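Local structure of DynE8 (Micromonospora chersina, 4AMP) at residues S220-L225 with G244-V249; Q109-H114 with P152-D157; L284-A289 with Q329-V334; P144-V149 with A207-T212. The protein probably transfers acyl building units during polyketide assembly, this chain being the acyltransferase-containing part of a much longer enediyne polyketide synthase. All coordinates share one frame; numbering follows the deposited sequence. Where two conformers were deposited one is given.

Contact 1. Residues S220-L225 with G244-V249; sequences SLRADL and GERHVV
Leu221 and Val248 form an antiparallel hydrogen-bonded pair, Leu221 N reaching Val248 O at 2.8 Å and Val248 N returning to Leu221 O at 3.0 Å, with Ser220 and Val249 next to them as a non-hydrogen-bonded pair. Beyond the pair the regular bonding stops although the backbones stay close, Ala223 facing Arg246 and Asp224 facing Glu245; segment 244-249 turns tightly there, closed by mutual backbone bonds of Gly244 and His247. The His247 ring, its CG turned opposite the backbone N (chi1 -168°), leans towards Ser220, whose OG lies 3.1 Å from His247 NE2. Val248 turns to the other side of the sheet, where CG2 sits 3.3 Å from Ala223 O and its neighbour Leu221 packs on helix 225-232. At the outer end a water accepts from Arg222 NE in the guanidinium plane and donates to Arg246 O. Asp224 OD1 caps Ala227 N. Strand 216-221 runs antiparallel beside 247-253, in a sheet whose order, 271-273, 216-221, 247-253, 238-244, is ferredoxin-like. Asp224 OD2 stands only 4.0 Å from Glu245 OE1, the carboxylates nearly perpendicular, so the two charges probably repel mildly, while the helix start would help to stabilise Asp224.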
loop_
_atom_site.group_PDB
_atom_site.type_symbol
_atom_site.label_atom_id
_atom_site.label_comp_id
_atom_site.label_asym_id
_atom_site.label_seq_id
_atom_site.Cartn_x
_atom_site.Cartn_y
_atom_site.Cartn_z
ATOM N N SER A 220 -14.272 -15.145 1.030
ATOM C CA SER A 220 -13.055 -14.949 1.847
ATOM C C SER A 220 -13.084 -15.855 3.081
ATOM O O SER A 220 -14.152 -15.934 3.756
ATOM C CB SER A 220 -12.937 -13.469 2.204
ATOM O OG SER A 220 -11.766 -13.267 2.989
ATOM N N LEU A 221 -12.011 -16.587 3.338
ATOM C CA LEU A 221 -11.992 -17.549 4.482
ATOM C C LEU A 221 -11.031 -17.005 5.534
ATOM O O LEU A 221 -9.864 -16.642 5.222
ATOM C CB LEU A 221 -11.508 -18.925 4.004
ATOM C CG LEU A 221 -12.306 -19.466 2.833
ATOM C CD1 LEU A 221 -11.607 -20.772 2.363
ATOM C CD2 LEU A 221 -13.702 -19.766 3.244
ATOM N N ARG A 222 -11.445 -17.070 6.797
ATOM C CA ARG A 222 -10.548 -16.699 7.869
ATOM C C ARG A 222 -9.774 -17.949 8.270
ATOM O O ARG A 222 -10.156 -18.673 9.233
ATOM C CB ARG A 222 -11.381 -16.119 9.043
ATOM C CG ARG A 222 -10.471 -15.605 10.135
ATOM C CD ARG A 222 -11.140 -14.453 10.895
ATOM N NE ARG A 222 -11.180 -13.265 10.048
ATOM C CZ ARG A 222 -11.792 -12.122 10.381
ATOM N NH1 ARG A 222 -12.417 -11.997 11.554
ATOM N NH2 ARG A 222 -11.780 -11.114 9.522
ATOM N N ALA A 223 -8.704 -18.246 7.482
ATOM C CA ALA A 223 -8.072 -19.546 7.568
ATOM C C ALA A 223 -6.785 -19.440 6.764
ATOM O O ALA A 223 -6.636 -18.482 5.971
ATOM C CB ALA A 223 -8.951 -20.670 6.998
ATOM N N ASP A 224 -5.847 -20.372 7.013
ATOM C CA ASP A 224 -4.625 -20.357 6.232
ATOM C C ASP A 224 -4.700 -21.107 4.912
ATOM O O ASP A 224 -5.731 -21.671 4.568
ATOM C CB ASP A 224 -3.408 -20.798 7.098
ATOM C CG ASP A 224 -3.465 -22.248 7.523
ATOM O OD1 ASP A 224 -4.231 -23.116 7.012
ATOM O OD2 ASP A 224 -2.643 -22.562 8.460
ATOM N N LEU A 225 -3.643 -21.076 4.128
ATOM C CA LEU A 225 -3.694 -21.679 2.797
ATOM C C LEU A 225 -4.035 -23.181 2.823
ATOM O O LEU A 225 -4.869 -23.686 2.048
ATOM C CB LEU A 225 -2.360 -21.421 2.134
ATOM C CG LEU A 225 -2.107 -22.022 0.756
ATOM C CD1 LEU A 225 -3.091 -21.431 -0.304
ATOM C CD2 LEU A 225 -0.653 -21.766 0.261
ATOM N N GLY A 244 -2.695 -14.070 3.820
ATOM C CA GLY A 244 -1.981 -14.326 5.096
ATOM C C GLY A 244 -2.452 -15.559 5.789
ATOM O O GLY A 244 -3.304 -16.262 5.296
ATOM N N GLU A 245 -1.885 -15.813 6.970
ATOM C CA GLU A 245 -2.266 -16.944 7.823
ATOM C C GLU A 245 -3.719 -16.997 8.248
ATOM O O GLU A 245 -4.191 -18.099 8.632
ATOM C CB GLU A 245 -1.400 -17.024 9.100
ATOM C CG GLU A 245 0.079 -17.115 8.775
ATOM C CD GLU A 245 0.505 -18.385 7.996
ATOM O OE1 GLU A 245 -0.032 -19.507 8.262
ATOM O OE2 GLU A 245 1.419 -18.246 7.128
ATOM N N ARG A 246 -4.378 -15.876 8.180
ATOM C CA ARG A 246 -5.819 -15.900 8.570
ATOM C C ARG A 246 -6.506 -15.288 7.462
ATOM O O ARG A 246 -7.599 -14.857 7.797
ATOM C CB ARG A 246 -6.054 -15.233 9.931
ATOM C CG ARG A 246 -5.294 -15.919 11.061
ATOM C CD ARG A 246 -5.929 -17.238 11.515
ATOM N NE ARG A 246 -6.926 -16.946 12.543
ATOM C CZ ARG A 246 -7.908 -17.779 12.913
ATOM N NH1 ARG A 246 -8.019 -18.978 12.325
ATOM N NH2 ARG A 246 -8.768 -17.412 13.870
ATOM N N HIS A 247 -6.238 -15.288 6.256
ATOM C CA HIS A 247 -7.036 -14.637 5.199
ATOM C C HIS A 247 -6.722 -15.202 3.822
ATOM O O HIS A 247 -5.659 -14.896 3.291
ATOM C CB HIS A 247 -6.767 -13.157 5.181
ATOM C CG HIS A 247 -7.724 -12.384 4.355
ATOM N ND1 HIS A 247 -7.824 -11.010 4.489
ATOM C CD2 HIS A 247 -8.615 -12.746 3.408
ATOM C CE1 HIS A 247 -8.715 -10.555 3.625
ATOM N NE2 HIS A 247 -9.205 -11.587 2.953
ATOM N N VAL A 248 -7.560 -16.097 3.335
ATOM C CA VAL A 248 -7.330 -16.676 1.993
ATOM C C VAL A 248 -8.693 -16.601 1.285
ATOM O O VAL A 248 -9.728 -17.032 1.828
ATOM C CB VAL A 248 -6.937 -18.157 2.108
ATOM C CG1 VAL A 248 -6.809 -18.769 0.683
ATOM C CG2 VAL A 248 -5.567 -18.243 2.813
ATOM N N VAL A 249 -8.673 -16.124 0.042
ATOM C CA VAL A 249 -9.944 -15.965 -0.710
ATOM C C VAL A 249 -9.910 -17.073 -1.770
ATOM O O VAL A 249 -8.888 -17.314 -2.416
ATOM C CB VAL A 249 -9.956 -14.597 -1.475
ATOM C CG1 VAL A 249 -11.327 -14.396 -2.189
ATOM C CG2 VAL A 249 -9.749 -13.428 -0.408
HETATM O O HOH W 1 -9.889 -13.072 7.355
HETATM O O HOH W 2 -2.098 -18.366 3.990
#

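Contact 2. Residues Q109-H114 with P152-D157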
loop_
_atom_site.group_PDB
_atom_site.type_symbol
_atom_site.label_atom_id
_atom_site.label_comp_id
_atom_site.label_asym_id
_atom_site.label_seq_id
_atom_site.Cartn_x
_atom_site.Cartn_y
_atom_site.Cartn_z
ATOM N N GLN A 109 -7.761 -3.777 -7.098
ATOM C CA GLN A 109 -9.157 -3.415 -7.019
ATOM C C GLN A 109 -9.864 -3.932 -5.821
ATOM O O GLN A 109 -9.396 -4.758 -5.118
ATOM C CB GLN A 109 -9.842 -3.852 -8.254
ATOM C CG GLN A 109 -11.134 -3.284 -8.454
ATOM C CD GLN A 109 -11.804 -3.942 -9.650
ATOM O OE1 GLN A 109 -12.952 -3.802 -9.847
ATOM N NE2 GLN A 109 -11.057 -4.697 -10.393
ATOM N N ALA A 110 -11.048 -3.455 -5.580
ATOM C CA ALA A 110 -11.507 -3.649 -4.299
ATOM C C ALA A 110 -10.931 -2.492 -3.565
ATOM O O ALA A 110 -11.408 -2.237 -2.458
ATOM C CB ALA A 110 -10.908 -4.840 -3.636
ATOM N N ALA A 111 -10.030 -1.701 -4.205
ATOM C CA ALA A 111 -9.566 -0.370 -3.692
ATOM C C ALA A 111 -10.542 0.778 -4.021
ATOM O O ALA A 111 -11.195 0.680 -5.034
ATOM C CB ALA A 111 -8.139 -0.005 -4.206
ATOM N N PRO A 112 -10.648 1.841 -3.196
ATOM C CA PRO A 112 -11.638 2.895 -3.517
ATOM C C PRO A 112 -11.431 3.473 -4.929
ATOM O O PRO A 112 -10.290 3.696 -5.394
ATOM C CB PRO A 112 -11.427 3.960 -2.414
ATOM C CG PRO A 112 -10.889 3.165 -1.224
ATOM C CD PRO A 112 -10.115 1.965 -1.821
ATOM N N VAL A 113 -12.545 3.635 -5.628
ATOM C CA VAL A 113 -12.511 4.119 -6.981
ATOM C C VAL A 113 -12.785 5.635 -6.953
ATOM O O VAL A 113 -13.929 6.087 -6.709
ATOM C CB VAL A 113 -13.454 3.273 -7.940
ATOM C CG1 VAL A 113 -14.844 3.020 -7.302
ATOM C CG2 VAL A 113 -13.567 3.916 -9.349
ATOM N N HIS A 114 -11.692 6.393 -7.107
ATOM C CA HIS A 114 -11.698 7.803 -7.512
ATOM C C HIS A 114 -11.198 7.760 -8.979
ATOM O O HIS A 114 -11.539 8.592 -9.827
ATOM C CB HIS A 114 -10.747 8.679 -6.655
ATOM C CG HIS A 114 -10.588 8.245 -5.220
ATOM N ND1 HIS A 114 -11.630 8.234 -4.312
ATOM C CD2 HIS A 114 -9.485 7.862 -4.522
ATOM C CE1 HIS A 114 -11.185 7.830 -3.130
ATOM N NE2 HIS A 114 -9.885 7.601 -3.228
ATOM N N PRO A 152 -8.562 1.475 -14.381
ATOM C CA PRO A 152 -7.736 2.684 -14.648
ATOM C C PRO A 152 -7.818 3.786 -13.631
ATOM O O PRO A 152 -6.819 4.539 -13.486
ATOM C CB PRO A 152 -8.174 3.147 -16.027
ATOM C CG PRO A 152 -9.559 2.467 -16.249
ATOM C CD PRO A 152 -9.488 1.148 -15.491
ATOM N N ALA A 153 -8.937 3.914 -12.926
ATOM C CA ALA A 153 -9.053 4.904 -11.847
ATOM C C ALA A 153 -8.049 4.636 -10.756
ATOM O O ALA A 153 -7.377 5.543 -10.258
ATOM C CB ALA A 153 -10.445 4.943 -11.260
ATOM N N ILE A 154 -7.929 3.360 -10.364
ATOM C CA ILE A 154 -7.026 3.042 -9.260
ATOM C C ILE A 154 -5.584 3.254 -9.699
ATOM O O ILE A 154 -4.742 3.751 -8.890
ATOM C CB ILE A 154 -7.260 1.527 -8.852
ATOM C CG1 ILE A 154 -8.599 1.429 -8.075
ATOM C CG2 ILE A 154 -6.123 1.025 -7.907
ATOM C CD1 ILE A 154 -9.156 0.046 -8.058
ATOM N N ILE A 155 -5.266 2.858 -10.911
ATOM C CA ILE A 155 -3.932 3.015 -11.410
ATOM C C ILE A 155 -3.571 4.488 -11.592
ATOM O O ILE A 155 -2.480 4.856 -11.330
ATOM C CB ILE A 155 -3.686 2.212 -12.708
ATOM C CG1 ILE A 155 -3.570 0.723 -12.411
ATOM C CG2 ILE A 155 -2.470 2.685 -13.417
ATOM C CD1 ILE A 155 -2.430 0.327 -11.539
ATOM N N ALA A 156 -4.532 5.286 -11.993
ATOM C CA ALA A 156 -4.299 6.765 -12.048
ATOM C C ALA A 156 -3.947 7.315 -10.663
ATOM O O ALA A 156 -2.977 8.150 -10.562
ATOM C CB ALA A 156 -5.512 7.515 -12.602
ATOM N N ASP A 157 -4.663 6.874 -9.609
ATOM C CA ASP A 157 -4.296 7.314 -8.228
ATOM C C ASP A 157 -2.910 6.807 -7.846
ATOM O O ASP A 157 -2.059 7.573 -7.285
ATOM C CB ASP A 157 -5.374 6.878 -7.209
ATOM C CG ASP A 157 -6.607 7.710 -7.288
ATOM O OD1 ASP A 157 -6.522 8.910 -7.666
ATOM O OD2 ASP A 157 -7.701 7.217 -6.882
HETATM O O HOH W 3 -9.484 5.167 -7.368
#
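Ile154 drives its CD1 methyl into the bend of the 109-114 loop, 3.6 Å from Gln109 CA and 4.0 Å from Ala111 CB. Its CG1 lies anti to the carbonyl carbon (chi1 -75°), which carries the branch away from the helix axis and across the Gln109 side chain at about a right angle. Further along, Val113 CG2 rests against Ala153 CB at 3.8 Å, and Ala153 CB also touches the carbonyl carbon of His114. With an alanine here in place of Ile154, the loop would probably lose its filling, a gap opening beside Gln109 CA and Ala111 CB. The other end is looser and wetter. Asp157 OD2 lies at the edge of the His114 ring, 3.0 Å from CD2, with ring and carboxylate planes 56° apart; no hydrogen bond joins the two side chains. A water donates to Asp157 OD2 at 2.8 Å and also to Pro112 O, bridging helix and loop. The loop follows strand 102-106 of the parallel sheet and lies along helix 147-167, where Gln109 NE2 bonds to Thr147 OG1; the backbone N of Gln109 hydrogen-bonds to a malonate ion, probably from the crystallisation liquor. Pro152 and Ile155 of the same helix pack instead on helix 194-210.

Contact 3. Residues L284-A289 with Q329-V334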
loop_
_atom_site.group_PDB
_atom_site.type_symbol
_atom_site.label_atom_id
_atom_site.label_comp_id
_atom_site.label_asym_id
_atom_site.label_seq_id
_atom_site.Cartn_x
_atom_site.Cartn_y
_atom_site.Cartn_z
ATOM N N LEU A 284 -11.710 -19.194 -14.648
ATOM C CA LEU A 284 -12.896 -18.618 -15.338
ATOM C C LEU A 284 -12.439 -17.266 -16.014
ATOM O O LEU A 284 -13.125 -16.821 -16.911
ATOM C CB LEU A 284 -14.029 -18.369 -14.321
ATOM C CG LEU A 284 -14.610 -19.639 -13.723
ATOM C CD1 LEU A 284 -15.511 -19.356 -12.551
ATOM C CD2 LEU A 284 -15.365 -20.345 -14.874
ATOM N N MET A 285 -11.278 -16.719 -15.708
ATOM C CA MET A 285 -10.793 -15.468 -16.370
ATOM C C MET A 285 -9.959 -15.820 -17.616
ATOM O O MET A 285 -9.463 -14.934 -18.292
ATOM C CB MET A 285 -9.954 -14.678 -15.372
ATOM C CG MET A 285 -10.757 -14.248 -14.145
ATOM S SD MET A 285 -12.350 -13.360 -14.487
ATOM C CE MET A 285 -11.458 -12.210 -15.382
ATOM N N ALA A 286 -9.760 -17.109 -17.936
ATOM C CA ALA A 286 -8.887 -17.433 -19.115
ATOM C C ALA A 286 -9.315 -16.740 -20.445
ATOM O O ALA A 286 -8.435 -16.402 -21.202
ATOM C CB ALA A 286 -8.817 -18.974 -19.299
ATOM N N PRO A 287 -10.622 -16.616 -20.711
ATOM C CA PRO A 287 -11.026 -15.996 -21.991
ATOM C C PRO A 287 -10.450 -14.575 -22.152
ATOM O O PRO A 287 -10.316 -14.145 -23.288
ATOM C CB PRO A 287 -12.555 -15.922 -21.902
ATOM C CG PRO A 287 -12.944 -17.182 -21.026
ATOM C CD PRO A 287 -11.790 -17.117 -19.972
ATOM N N ALA A 288 -10.128 -13.873 -21.059
ATOM C CA ALA A 288 -9.426 -12.568 -21.207
ATOM C C ALA A 288 -7.993 -12.545 -21.730
ATOM O O ALA A 288 -7.514 -11.448 -22.023
ATOM C CB ALA A 288 -9.518 -11.784 -19.920
ATOM N N ALA A 289 -7.316 -13.704 -21.899
ATOM C CA ALA A 289 -5.913 -13.730 -22.141
ATOM C C ALA A 289 -5.599 -13.214 -23.544
ATOM O O ALA A 289 -4.581 -12.550 -23.747
ATOM C CB ALA A 289 -5.400 -15.098 -21.945
ATOM N N GLN A 329 -1.292 -14.061 -14.555
ATOM C CA GLN A 329 -1.949 -13.380 -13.422
ATOM C C GLN A 329 -3.485 -13.437 -13.507
ATOM O O GLN A 329 -4.152 -13.434 -12.476
ATOM C CB GLN A 329 -1.449 -11.909 -13.351
ATOM C CG GLN A 329 -2.110 -11.115 -12.211
ATOM C CD GLN A 329 -1.602 -9.680 -12.170
ATOM O OE1 GLN A 329 -1.672 -8.940 -13.180
ATOM N NE2 GLN A 329 -1.100 -9.267 -10.995
ATOM N N LEU A 330 -4.044 -13.509 -14.727
ATOM C CA LEU A 330 -5.543 -13.564 -14.916
ATOM C C LEU A 330 -6.111 -14.779 -14.176
ATOM O O LEU A 330 -7.176 -14.669 -13.512
ATOM C CB LEU A 330 -5.919 -13.765 -16.407
ATOM C CG LEU A 330 -5.653 -12.528 -17.254
ATOM C CD1 LEU A 330 -5.851 -12.928 -18.716
ATOM C CD2 LEU A 330 -6.641 -11.393 -16.861
ATOM N N THR A 331 -5.377 -15.904 -14.263
ATOM C CA THR A 331 -5.988 -17.185 -13.802
ATOM C C THR A 331 -5.352 -17.764 -12.566
ATOM O O THR A 331 -5.994 -18.628 -11.943
ATOM C CB THR A 331 -5.989 -18.319 -14.878
ATOM O OG1 THR A 331 -4.648 -18.536 -15.315
ATOM C CG2 THR A 331 -6.808 -17.871 -16.086
ATOM N N GLY A 332 -4.133 -17.311 -12.217
ATOM C CA GLY A 332 -3.382 -17.884 -11.051
ATOM C C GLY A 332 -3.719 -17.092 -9.785
ATOM O O GLY A 332 -4.339 -16.080 -9.821
ATOM N N PRO A 333 -3.198 -17.551 -8.660
ATOM C CA PRO A 333 -3.553 -16.904 -7.381
ATOM C C PRO A 333 -2.658 -15.674 -7.124
ATOM O O PRO A 333 -1.504 -15.617 -7.642
ATOM C CB PRO A 333 -3.258 -17.976 -6.340
ATOM C CG PRO A 333 -2.173 -18.868 -7.018
ATOM C CD PRO A 333 -2.574 -18.872 -8.507
ATOM N N VAL A 334 -3.135 -14.796 -6.262
ATOM C CA VAL A 334 -2.377 -13.590 -5.808
ATOM C C VAL A 334 -1.565 -14.066 -4.631
ATOM O O VAL A 334 -2.084 -14.418 -3.587
ATOM C CB VAL A 334 -3.281 -12.454 -5.410
ATOM C CG1 VAL A 334 -2.473 -11.221 -4.905
ATOM C CG2 VAL A 334 -4.196 -11.969 -6.569
#
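Met285 O accepts a hydrogen bond from Ala288 N at 3.0 Å, which holds the turn that sets Met285 against Leu330; the same oxygen only comes near Leu330 CB. No hydrogen bond crosses between 284-289 and 329-334; the contact is one of methyls and backbone. Leu330 does most of the work. With CG set beside the backbone N (chi1 -71°), CD1 extends onto the start of helix 289-297, 3.5 Å from Ala289 CA, with the methyls of Ala288 and Ala289 both beside it. The small alanines let the leucine branch come right up to their backbone. Met285 approaches from the other end: its CB sits 3.3 Å from Leu330 O, but the chain then bends at both chi2 and chi3 and carries the sulfur and CE off towards Met208. Thr331 closes the contact on the Ala286 side. Its CG2 comes within 3.6 Å of Ala286 N and 3.9 Å of Ala286 CB, while OG1 is placed between the backbone N and the carbonyl carbon (chi1 56°), leaving the methyl to make the touch. The contact thus sets the end of helix 322-331 against the irregular, partly 3-10 turn that leads into helix 289-297. Helix 194-210 borders both segments, Met208 touching Met285 and Leu330, and Ala207 lying against Ala288. Past the helix end, Gly332 O accepts from His281 ND1, and Val334 continues into the mixed sheet beside strand 238-244.

Contact 4. Residues P144-V149 with A207-T212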
loop_
_atom_site.group_PDB
_atom_site.type_symbol
_atom_site.label_atom_id
_atom_site.label_comp_id
_atom_site.label_asym_id
_atom_site.label_seq_id
_atom_site.Cartn_x
_atom_site.Cartn_y
_atom_site.Cartn_z
ATOM N N PRO A 144 -21.436 -3.874 -7.767
ATOM C CA PRO A 144 -20.089 -3.391 -7.488
ATOM C C PRO A 144 -19.587 -2.574 -8.632
ATOM O O PRO A 144 -20.011 -2.779 -9.739
ATOM C CB PRO A 144 -19.252 -4.671 -7.435
ATOM C CG PRO A 144 -20.166 -5.714 -7.253
ATOM C CD PRO A 144 -21.468 -5.327 -7.876
ATOM N N VAL A 145 -18.632 -1.695 -8.388
ATOM C CA VAL A 145 -18.142 -0.873 -9.560
ATOM C C VAL A 145 -17.667 -1.799 -10.693
ATOM O O VAL A 145 -17.239 -2.877 -10.421
ATOM C CB VAL A 145 -16.934 -0.243 -8.920
ATOM C CG1 VAL A 145 -16.131 -1.326 -8.230
ATOM C CG2 VAL A 145 -16.133 0.563 -9.911
ATOM N N ASP A 146 -17.871 -1.333 -11.924
ATOM C CA ASP A 146 -17.437 -2.021 -13.109
ATOM C C ASP A 146 -15.949 -2.025 -13.114
ATOM O O ASP A 146 -15.338 -0.994 -13.032
ATOM C CB ASP A 146 -17.874 -1.331 -14.397
ATOM C CG ASP A 146 -17.711 -2.214 -15.632
ATOM O OD1 ASP A 146 -16.825 -3.053 -15.676
ATOM O OD2 ASP A 146 -18.511 -2.080 -16.577
ATOM N N THR A 147 -15.358 -3.191 -13.275
ATOM C CA THR A 147 -13.908 -3.328 -13.295
ATOM C C THR A 147 -13.234 -2.569 -14.453
ATOM O O THR A 147 -12.122 -2.132 -14.338
ATOM C CB THR A 147 -13.462 -4.823 -13.182
ATOM O OG1 THR A 147 -12.133 -4.903 -12.712
ATOM C CG2 THR A 147 -13.508 -5.501 -14.487
ATOM N N ALA A 148 -13.944 -2.395 -15.549
ATOM C CA ALA A 148 -13.438 -1.553 -16.655
ATOM C C ALA A 148 -13.219 -0.048 -16.249
ATOM O O ALA A 148 -12.407 0.648 -16.864
ATOM C CB ALA A 148 -14.413 -1.659 -17.863
ATOM N N VAL A 149 -13.964 0.410 -15.258
ATOM C CA VAL A 149 -13.842 1.770 -14.732
ATOM C C VAL A 149 -12.825 1.775 -13.602
ATOM O O VAL A 149 -11.946 2.661 -13.554
ATOM C CB VAL A 149 -15.202 2.191 -14.182
ATOM C CG1 VAL A 149 -15.152 3.493 -13.325
ATOM C CG2 VAL A 149 -16.129 2.423 -15.370
ATOM N N ALA A 207 -10.796 -6.096 -20.845
ATOM C CA ALA A 207 -10.689 -7.554 -21.057
ATOM C C ALA A 207 -11.309 -8.358 -19.931
ATOM O O ALA A 207 -11.907 -9.421 -20.201
ATOM C CB ALA A 207 -9.259 -8.000 -21.283
ATOM N N MET A 208 -11.144 -7.878 -18.701
ATOM C CA MET A 208 -11.523 -8.714 -17.549
ATOM C C MET A 208 -12.981 -8.694 -17.336
ATOM O O MET A 208 -13.570 -9.764 -17.068
ATOM C CB MET A 208 -10.736 -8.326 -16.301
ATOM C CG MET A 208 -9.385 -8.863 -16.440
ATOM S SD MET A 208 -8.294 -8.373 -15.063
ATOM C CE MET A 208 -9.087 -9.181 -13.677
ATOM N N SER A 209 -13.584 -7.561 -17.536
ATOM C CA SER A 209 -14.991 -7.526 -17.505
ATOM C C SER A 209 -15.656 -8.247 -18.683
ATOM O O SER A 209 -16.791 -8.502 -18.612
ATOM C CB SER A 209 -15.546 -6.144 -17.200
ATOM O OG SER A 209 -15.831 -5.407 -18.313
ATOM N N ALA A 210 -14.898 -8.591 -19.712
ATOM C CA ALA A 210 -15.490 -9.256 -20.950
ATOM C C ALA A 210 -15.529 -10.756 -20.775
ATOM O O ALA A 210 -16.207 -11.495 -21.505
ATOM C CB ALA A 210 -14.674 -8.881 -22.176
ATOM N N ALA A 211 -14.786 -11.247 -19.772
ATOM C CA ALA A 211 -14.582 -12.717 -19.641
ATOM C C ALA A 211 -15.628 -13.670 -19.061
ATOM O O ALA A 211 -15.629 -14.808 -19.517
ATOM C CB ALA A 211 -13.223 -13.026 -18.991
ATOM N N THR A 212 -16.401 -13.323 -18.046
ATOM C CA THR A 212 -17.220 -14.370 -17.406
ATOM C C THR A 212 -18.569 -14.455 -18.019
ATOM O O THR A 212 -18.960 -13.541 -18.692
ATOM C CB THR A 212 -17.396 -14.217 -15.910
ATOM O OG1 THR A 212 -17.767 -15.479 -15.345
ATOM C CG2 THR A 212 -18.478 -13.191 -15.588
#
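Thr147 presses its CG2 methyl onto Ser209 CB at 3.5 Å, tighter than carbon atoms usually pack. The methyl takes the position between the backbone N and the carbonyl carbon, because OG1 is turned anti to N (chi1 -158°); this sends the hydroxyl away to Gln109 NE2 and Gln151 NE2. The rest of the contact is light. Ala148 CB stands 4.0 Å from Ser209 OG, and Asp146 OD1 is 3.7 Å from the same oxygen. That aspartate is already employed: as N-cap of helix 147-167 it accepts from Ala148 N at 3.0 Å, a fairly straight bond of 159° that meets OD1 from 47° above the carboxylate plane, while Val149 N bonds to its backbone O. Met208 adds only a distant brush of CB against Thr147 CG2, its side chain running on to Gln151 and to a malonate ion that probably came from the crystallisation liquor. Two helix ends are joined here, the first turn of 147-167 and the last turn of 194-210, with no hydrogen bond between them. Thr147 is therefore two-sided, its methyl serving the neighbouring helix and its hydroxyl the Gln109 loop, and the negative cap probably interacts favourably with the helix N terminus.

Running from the N terminus, the loop 109-114 opens contact 2, and 144-149 opens contact 4 before 152-157 closes contact 2; 207-212 then closes contact 4, so the two cross, sharing helix 147-167. Contact 1 follows in series, its ends only 19 residues apart, closing the excursion through helix 225-232 and strand 238-244. Contact 3 comes last, bridging 40 residues between the turn before helix 289-297 and helix 322-331. Contacts 2 and 4 touch through the Gln109 loop, contacts 3 and 4 through the end of helix 194-210, with centres about 13 Å apart in each case. Contact 1 touches none of the others; its nearest atoms lie about 7 Å from contact 3.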